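Local coordinates for protein putative aminopeptidase (Leishmania major, PDB 5NTH) that probably acts as a manganese-dependent leucyl aminopeptidase of the M17 family, removing residues from the N-terminus of peptides, at residues 19-22 and 23-26; 142-145 and 146-149; 226-229 and 230-233. One frame throughout, in Å; residues are numbered along the deposited sequence.

Contact 1 (19-22 and 23-26); sequences SAYV and QTCT
Tyr21 and Cys25, one turn apart on helix 12-26, meet through a sulfur-aromatic contact. Cys25 SG lies 3.9 Å from the centroid of the Tyr21 ring, 33° off its normal, and is displaced toward the phenol end, with Tyr21 CZ its nearest ring atom at 3.4 Å. The ring reaches this position because CG of Tyr21 is anti to its own backbone N (chi1 175°), which swings the phenol toward the C-terminal end of the helix. Beyond the sulfur, the hydroxyl of Tyr21 is hydrogen-bonded to Thr222.

The apolar part is smaller: Val22 CG1 and Thr26 CG2 touch at 3.7 Å, the methyls of residues i and i+4.

Among the polar contacts, Thr24 OG1 donates to Tyr21 O over 2.7 Å, from the same face of the carbonyl plane as Cys25 N, which bonds to that oxygen in the ordinary helical pattern. Tyr21 O therefore serves two donors, the hydroxyl one turn ahead and the amide after it. Thr24 OG1 also bonds to Arg218 of helix 203-221, which links the turn to its neighbour. The other strong backbone bonds run i to i+4, and the shortest joins Thr26 N to Val22 O at 2.7 Å.

Tyr21 and Cys25 both pack on helices 203-221 and 229-243, whereas Gln23 is exposed. Such a pattern is typical of the last turns of an amphipathic helix, with an intrahelical threonine hydroxyl-to-carbonyl bond beside a sulfur-aromatic pair on the buried face.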
ATOM      1  N   SER A  19     -27.071 -19.063 -27.931  1.00 39.09           N
ATOM      2  CA  SER A  19     -27.607 -19.090 -29.326  1.00 38.17           C
ATOM      3  C   SER A  19     -28.550 -17.917 -29.610  1.00 36.05           C
ATOM      4  O   SER A  19     -28.533 -17.352 -30.702  1.00 37.01           O
ATOM      5  CB  SER A  19     -28.285 -20.432 -29.660  1.00 37.85           C
ATOM      6  OG  SER A  19     -27.327 -21.449 -29.963  1.00 37.38           O
ATOM      7  N   ALA A  20     -29.331 -17.553 -28.604  1.00 34.18           N
ATOM      8  CA  ALA A  20     -30.195 -16.374 -28.648  1.00 34.05           C
ATOM      9  C   ALA A  20     -29.417 -15.077 -28.559  1.00 33.38           C
ATOM     10  O   ALA A  20     -29.752 -14.122 -29.260  1.00 37.09           O
ATOM     11  CB  ALA A  20     -31.227 -16.414 -27.527  1.00 33.24           C
ATOM     12  N   TYR A  21     -28.417 -15.020 -27.687  1.00 31.54           N
ATOM     13  CA  TYR A  21     -27.537 -13.848 -27.610  1.00 30.88           C
ATOM     14  C   TYR A  21     -26.853 -13.597 -28.954  1.00 32.31           C
ATOM     15  O   TYR A  21     -26.720 -12.446 -29.392  1.00 33.76           O
ATOM     16  CB  TYR A  21     -26.460 -13.990 -26.525  1.00 29.22           C
ATOM     17  CG  TYR A  21     -25.512 -12.835 -26.540  1.00 27.42           C
ATOM     18  CD1 TYR A  21     -25.836 -11.629 -25.916  1.00 26.46           C
ATOM     19  CD2 TYR A  21     -24.339 -12.906 -27.270  1.00 27.15           C
ATOM     20  CE1 TYR A  21     -24.984 -10.535 -25.986  1.00 26.23           C
ATOM     21  CE2 TYR A  21     -23.465 -11.823 -27.346  1.00 26.84           C
ATOM     22  CZ  TYR A  21     -23.785 -10.649 -26.694  1.00 26.52           C
ATOM     23  OH  TYR A  21     -22.910  -9.606 -26.790  1.00 26.03           O
ATOM     24  N   VAL A  22     -26.423 -14.670 -29.607  1.00 32.97           N
ATOM     25  CA  VAL A  22     -25.789 -14.553 -30.916  1.00 32.75           C
ATOM     26  C   VAL A  22     -26.761 -13.884 -31.871  1.00 33.16           C
ATOM     27  O   VAL A  22     -26.417 -12.887 -32.499  1.00 33.14           O
ATOM     28  CB  VAL A  22     -25.342 -15.920 -31.431  1.00 33.38           C
ATOM     29  CG1 VAL A  22     -24.948 -15.866 -32.897  1.00 34.46           C
ATOM     30  CG2 VAL A  22     -24.162 -16.414 -30.606  1.00 33.18           C
ATOM     31  N   GLN A  23     -27.990 -14.389 -31.923  1.00 33.23           N
ATOM     32  CA  GLN A  23     -29.016 -13.817 -32.811  1.00 33.45           C
ATOM     33  C   GLN A  23     -29.232 -12.333 -32.630  1.00 32.35           C
ATOM     34  O   GLN A  23     -29.416 -11.603 -33.616  1.00 32.64           O
ATOM     35  CB  GLN A  23     -30.368 -14.536 -32.655  1.00 34.27           C
ATOM     36  CG  GLN A  23     -30.389 -15.928 -33.238  1.00 34.49           C
ATOM     37  CD  GLN A  23     -29.614 -15.982 -34.522  1.00 35.27           C
ATOM     38  OE1 GLN A  23     -28.527 -16.582 -34.588  1.00 36.64           O
ATOM     39  NE2 GLN A  23     -30.123 -15.289 -35.540  1.00 34.97           N
ATOM     40  N   THR A  24     -29.210 -11.882 -31.386  1.00 31.36           N
ATOM     41  CA  THR A  24     -29.498 -10.476 -31.122  1.00 31.54           C
ATOM     42  C   THR A  24     -28.362  -9.650 -31.691  1.00 31.91           C
ATOM     43  O   THR A  24     -28.573  -8.531 -32.159  1.00 33.29           O
ATOM     44  CB  THR A  24     -29.642 -10.175 -29.632  1.00 31.52           C
ATOM     45  OG1 THR A  24     -28.386 -10.400 -28.984  1.00 31.02           O
ATOM     46  CG2 THR A  24     -30.732 -11.061 -28.995  1.00 31.61           C
ATOM     47  N   CYS A  25     -27.166 -10.232 -31.652  1.00 31.99           N
ATOM     48  CA  CYS A  25     -25.969  -9.634 -32.228  1.00 32.09           C
ATOM     49  C   CYS A  25     -25.864  -9.711 -33.760  1.00 31.18           C
ATOM     50  O   CYS A  25     -25.450  -8.750 -34.396  1.00 29.76           O
ATOM     51  CB  CYS A  25     -24.732 -10.269 -31.585  1.00 32.35           C
ATOM     52  SG  CYS A  25     -24.419  -9.668 -29.925  1.00 34.12           S
ATOM     53  N   THR A  26     -26.210 -10.854 -34.339  1.00 31.40           N
ATOM     54  CA  THR A  26     -26.128 -11.018 -35.787  1.00 32.67           C
ATOM     55  C   THR A  26     -27.250 -10.322 -36.581  1.00 32.38           C
ATOM     56  O   THR A  26     -27.016  -9.949 -37.700  1.00 33.50           O
ATOM     57  CB  THR A  26     -26.019 -12.495 -36.232  1.00 34.15           C
ATOM     58  OG1 THR A  26     -27.238 -13.189 -35.970  1.00 34.88           O
ATOM     59  CG2 THR A  26     -24.875 -13.207 -35.517  1.00 34.83           C
TER

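Contact 2 (142-145 and 146-149); sequences CAPA and GSET
Pro144 and Ser147 close a type II beta turn, in which Ser147 N donates to Pro144 O over 3.1 Å and Gly146 holds the third position with a positive phi of 108°. At those backbone angles a CB would collide with the carbonyl oxygen of Ala145, so the absence of a side chain lets the turn take this form.

Ser147 adds a second bond to the same acceptor. With chi1 at 70°, its hydroxyl is placed between its own backbone N and carbonyl carbon and folds back to donate from OG to Pro144 O over 2.6 Å. The same OG lies against the methyl of Ala143, 3.0 Å from its CB, a tight approach that leaves the hydroxyl little room on that side.

Glu148 bends at chi2 and returns over the turn. Its OE1 and OE2 both stand 3.4 Å from Gly146 N, each a weak bond, and OE2 passes 3.5 Å from Ala145 CA. The stronger partner of OE2 is Ser187 OG, in a loop that also touches Ala145.

Two donors from a single serine thus satisfy the carbonyl of Pro144 and close the turn as the chain passes from strand 137-142 into helix 148-156. The carboxylate adds only weak bonds to the amide of Gly146, which implies that its main hold is the one made outside the turn, on Ser187.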
ATOM      1  N   CYS A 142     -29.881  21.287 -34.391  1.00 31.96           N
ATOM      2  CA  CYS A 142     -29.441  22.434 -35.171  1.00 33.87           C
ATOM      3  C   CYS A 142     -27.926  22.402 -35.409  1.00 35.39           C
ATOM      4  O   CYS A 142     -27.138  23.024 -34.676  1.00 33.88           O
ATOM      5  CB  CYS A 142     -29.859  23.710 -34.469  1.00 33.89           C
ATOM      6  SG  CYS A 142     -31.654  23.782 -34.437  1.00 35.39           S
ATOM      7  N   ALA A 143     -27.547  21.670 -36.454  1.00 37.13           N
ATOM      8  CA  ALA A 143     -26.156  21.506 -36.824  1.00 38.69           C
ATOM      9  C   ALA A 143     -25.992  21.643 -38.319  1.00 38.85           C
ATOM     10  O   ALA A 143     -26.782  21.065 -39.083  1.00 38.24           O
ATOM     11  CB  ALA A 143     -25.627  20.156 -36.369  1.00 39.27           C
ATOM     12  N   PRO A 144     -24.924  22.355 -38.733  1.00 40.23           N
ATOM     13  CA  PRO A 144     -24.695  22.656 -40.141  1.00 39.72           C
ATOM     14  C   PRO A 144     -24.289  21.428 -40.949  1.00 38.31           C
ATOM     15  O   PRO A 144     -23.864  20.404 -40.406  1.00 35.41           O
ATOM     16  CB  PRO A 144     -23.570  23.690 -40.108  1.00 38.98           C
ATOM     17  CG  PRO A 144     -22.824  23.403 -38.854  1.00 40.15           C
ATOM     18  CD  PRO A 144     -23.709  22.611 -37.929  1.00 40.31           C
ATOM     19  N   ALA A 145     -24.473  21.543 -42.253  1.00 37.48           N
ATOM     20  CA  ALA A 145     -24.153  20.463 -43.167  1.00 37.88           C
ATOM     21  C   ALA A 145     -22.662  20.134 -43.016  1.00 36.66           C
ATOM     22  O   ALA A 145     -21.836  21.046 -42.896  1.00 37.04           O
ATOM     23  CB  ALA A 145     -24.479  20.885 -44.600  1.00 37.89           C
ATOM     24  N   GLY A 146     -22.337  18.844 -43.000  1.00 34.36           N
ATOM     25  CA  GLY A 146     -20.991  18.378 -42.645  1.00 33.06           C
ATOM     26  C   GLY A 146     -20.921  17.697 -41.287  1.00 31.49           C
ATOM     27  O   GLY A 146     -19.996  16.938 -41.018  1.00 31.86           O
ATOM     28  N   SER A 147     -21.914  17.959 -40.446  1.00 30.13           N
ATOM     29  CA  SER A 147     -22.016  17.367 -39.138  1.00 28.98           C
ATOM     30  C   SER A 147     -22.811  16.028 -39.064  1.00 29.56           C
ATOM     31  O   SER A 147     -22.882  15.389 -38.008  1.00 29.35           O
ATOM     32  CB  SER A 147     -22.563  18.421 -38.183  1.00 28.85           C
ATOM     33  OG  SER A 147     -23.925  18.741 -38.427  1.00 30.22           O
ATOM     34  N   GLU A 148     -23.323  15.537 -40.185  1.00 29.92           N
ATOM     35  CA  GLU A 148     -24.159  14.328 -40.175  1.00 30.41           C
ATOM     36  C   GLU A 148     -23.559  13.104 -39.472  1.00 29.23           C
ATOM     37  O   GLU A 148     -24.257  12.441 -38.704  1.00 28.78           O
ATOM     38  CB  GLU A 148     -24.600  13.930 -41.580  1.00 32.01           C
ATOM     39  CG  GLU A 148     -25.533  14.935 -42.258  1.00 35.02           C
ATOM     40  CD  GLU A 148     -24.813  16.015 -43.057  1.00 37.43           C
ATOM     41  OE1 GLU A 148     -23.725  15.756 -43.655  1.00 40.75           O
ATOM     42  OE2 GLU A 148     -25.339  17.147 -43.081  1.00 41.99           O
ATOM     43  N   THR A 149     -22.293  12.790 -39.716  1.00 28.51           N
ATOM     44  CA  THR A 149     -21.730  11.566 -39.109  1.00 28.27           C
ATOM     45  C   THR A 149     -21.520  11.732 -37.596  1.00 26.48           C
ATOM     46  O   THR A 149     -21.762  10.808 -36.847  1.00 26.49           O
ATOM     47  CB  THR A 149     -20.449  11.074 -39.806  1.00 29.08           C
ATOM     48  OG1 THR A 149     -19.469  12.098 -39.750  1.00 30.74           O
ATOM     49  CG2 THR A 149     -20.718  10.744 -41.261  1.00 29.34           C
TER

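Contact 3 (226-229 and 230-233)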
ATOM      1  N   MET A 226     -20.640 -14.480 -21.163  1.00 31.43           N
ATOM      2  CA  MET A 226     -21.430 -14.628 -22.394  1.00 31.93           C
ATOM      3  C   MET A 226     -20.640 -14.340 -23.656  1.00 29.72           C
ATOM      4  O   MET A 226     -20.663 -15.130 -24.583  1.00 29.41           O
ATOM      5  CB  MET A 226     -22.617 -13.676 -22.353  1.00 33.90           C
ATOM      6  CG  MET A 226     -23.388 -13.633 -23.660  1.00 36.36           C
ATOM      7  SD  MET A 226     -24.185 -15.205 -23.968  1.00 38.84           S
ATOM      8  CE  MET A 226     -25.599 -14.972 -22.864  1.00 37.81           C
ATOM      9  N   LEU A 227     -20.008 -13.179 -23.715  1.00 27.88           N
ATOM     10  CA  LEU A 227     -19.153 -12.863 -24.835  1.00 27.67           C
ATOM     11  C   LEU A 227     -17.718 -13.270 -24.560  1.00 28.13           C
ATOM     12  O   LEU A 227     -16.896 -12.467 -24.094  1.00 28.03           O
ATOM     13  CB  LEU A 227     -19.190 -11.383 -25.206  1.00 27.38           C
ATOM     14  CG  LEU A 227     -18.425 -11.145 -26.513  1.00 27.25           C
ATOM     15  CD1 LEU A 227     -19.118 -11.767 -27.709  1.00 26.75           C
ATOM     16  CD2 LEU A 227     -18.267  -9.671 -26.728  1.00 27.98           C
ATOM     17  N   ASP A 228     -17.426 -14.511 -24.912  1.00 28.59           N
ATOM     18  CA  ASP A 228     -16.083 -15.060 -24.832  1.00 29.30           C
ATOM     19  C   ASP A 228     -15.549 -15.179 -26.250  1.00 29.03           C
ATOM     20  O   ASP A 228     -16.180 -14.725 -27.197  1.00 30.09           O
ATOM     21  CB  ASP A 228     -16.111 -16.415 -24.099  1.00 30.33           C
ATOM     22  CG  ASP A 228     -16.971 -17.463 -24.801  1.00 30.45           C
ATOM     23  OD1 ASP A 228     -17.099 -17.435 -26.027  1.00 31.82           O
ATOM     24  OD2 ASP A 228     -17.524 -18.329 -24.119  1.00 32.00           O
ATOM     25  N   THR A 229     -14.410 -15.819 -26.409  1.00 28.46           N
ATOM     26  CA  THR A 229     -13.776 -15.881 -27.706  1.00 29.01           C
ATOM     27  C   THR A 229     -14.463 -16.787 -28.689  1.00 29.60           C
ATOM     28  O   THR A 229     -14.333 -16.575 -29.877  1.00 30.72           O
ATOM     29  CB  THR A 229     -12.320 -16.353 -27.609  1.00 29.04           C
ATOM     30  OG1 THR A 229     -12.264 -17.690 -27.103  1.00 27.94           O
ATOM     31  CG2 THR A 229     -11.514 -15.399 -26.715  1.00 29.39           C
ATOM     32  N   VAL A 230     -15.162 -17.809 -28.219  1.00 30.11           N
ATOM     33  CA  VAL A 230     -15.863 -18.714 -29.140  1.00 30.60           C
ATOM     34  C   VAL A 230     -17.140 -18.070 -29.655  1.00 29.73           C
ATOM     35  O   VAL A 230     -17.536 -18.281 -30.800  1.00 29.50           O
ATOM     36  CB  VAL A 230     -16.138 -20.086 -28.494  1.00 30.99           C
ATOM     37  CG1 VAL A 230     -17.053 -20.942 -29.351  1.00 30.90           C
ATOM     38  CG2 VAL A 230     -14.820 -20.823 -28.309  1.00 31.20           C
ATOM     39  N   VAL A 231     -17.769 -17.280 -28.805  1.00 29.50           N
ATOM     40  CA  VAL A 231     -19.027 -16.672 -29.155  1.00 30.55           C
ATOM     41  C   VAL A 231     -18.727 -15.516 -30.084  1.00 31.91           C
ATOM     42  O   VAL A 231     -19.295 -15.444 -31.166  1.00 32.19           O
ATOM     43  CB  VAL A 231     -19.808 -16.192 -27.916  1.00 30.20           C
ATOM     44  CG1 VAL A 231     -20.991 -15.301 -28.313  1.00 29.87           C
ATOM     45  CG2 VAL A 231     -20.318 -17.392 -27.134  1.00 29.62           C
ATOM     46  N   TYR A 232     -17.830 -14.628 -29.645  1.00 32.13           N
ATOM     47  CA  TYR A 232     -17.335 -13.526 -30.462  1.00 30.79           C
ATOM     48  C   TYR A 232     -16.939 -14.032 -31.848  1.00 31.34           C
ATOM     49  O   TYR A 232     -17.225 -13.380 -32.840  1.00 31.74           O
ATOM     50  CB  TYR A 232     -16.127 -12.891 -29.804  1.00 30.54           C
ATOM     51  CG  TYR A 232     -15.834 -11.465 -30.172  1.00 30.90           C
ATOM     52  CD1 TYR A 232     -16.369 -10.859 -31.314  1.00 31.63           C
ATOM     53  CD2 TYR A 232     -14.985 -10.709 -29.371  1.00 31.24           C
ATOM     54  CE1 TYR A 232     -16.080  -9.548 -31.625  1.00 32.83           C
ATOM     55  CE2 TYR A 232     -14.687  -9.394 -29.667  1.00 32.21           C
ATOM     56  CZ  TYR A 232     -15.226  -8.806 -30.795  1.00 33.76           C
ATOM     57  OH  TYR A 232     -14.920  -7.471 -31.094  1.00 35.63           O
ATOM     58  N   ALA A 233     -16.313 -15.202 -31.927  1.00 31.36           N
ATOM     59  CA  ALA A 233     -15.959 -15.788 -33.242  1.00 32.52           C
ATOM     60  C   ALA A 233     -17.153 -16.278 -34.079  1.00 32.56           C
ATOM     61  O   ALA A 233     -17.181 -16.136 -35.306  1.00 32.97           O
ATOM     62  CB  ALA A 233     -14.996 -16.938 -33.057  1.00 33.18           C
TER
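Met226 meets Val231 through its backbone: the carbonyl oxygen of Met226 lies 3.4 Å from Val231 CG2. Its side chain turns instead to helix 12-26, where it packs on Val18.

Leu227 follows with one methyl. CG is anti to the backbone N (chi1 -172°), which carries CD1 out to the first turn of helix 229-243, 3.8 Å from Tyr232 CB and 4.0 Å from Val231 CG1. The same leucine also packs on Met322.

Asp228 is the N-cap. Its OD1 takes a hydrogen bond from Val231 N at 2.9 Å with an N-H...O angle of 154°, nearly along the carboxylate C-O axis; the bond from Val230 N to this oxygen is weak and bent to 121°. The backbone oxygen of Asp228 accepts from Tyr232 N over 3.0 Å, starting the helical series. OD2 forms a salt bridge with Arg8.

Thr229 continues that series through its carbonyl, which accepts from Ala233 N, while its hydroxyl bonds to Pro273 O. Farther on, Tyr232 reaches Ser325 with its OH, and its side chain lies about 9 Å from that of manganese ligand Lys298.

One carboxylate thus divides its work, OD1 capping amides at the helix start and OD2 pairing with an arginine. Its negative charge would probably be favoured by both that arginine and the positive end of the helix dipole.

In the fold
Contacts 1 and 3 are neighbours, their centres 11 Å apart, and they touch directly: Tyr21 CB packs on Met226 SD at 3.6 Å, and Val22 on Val231. Together they join helix 12-26 to the start of helix 229-243. Contact 3 is buried and lies nearer the manganese site, whereas contact 1 is partly buried, with Gln23 exposed. Contact 2 stands apart in the N-terminal domain, centred 33 Å from contact 1 and 37 Å from contact 3, and like contact 1 is partly buried. Chemically, contact 1 combines sulfur-aromatic packing with a threonine hydroxyl bond, contact 2 is a polar turn, and contact 3 sets a charged helix cap among apolar side chains.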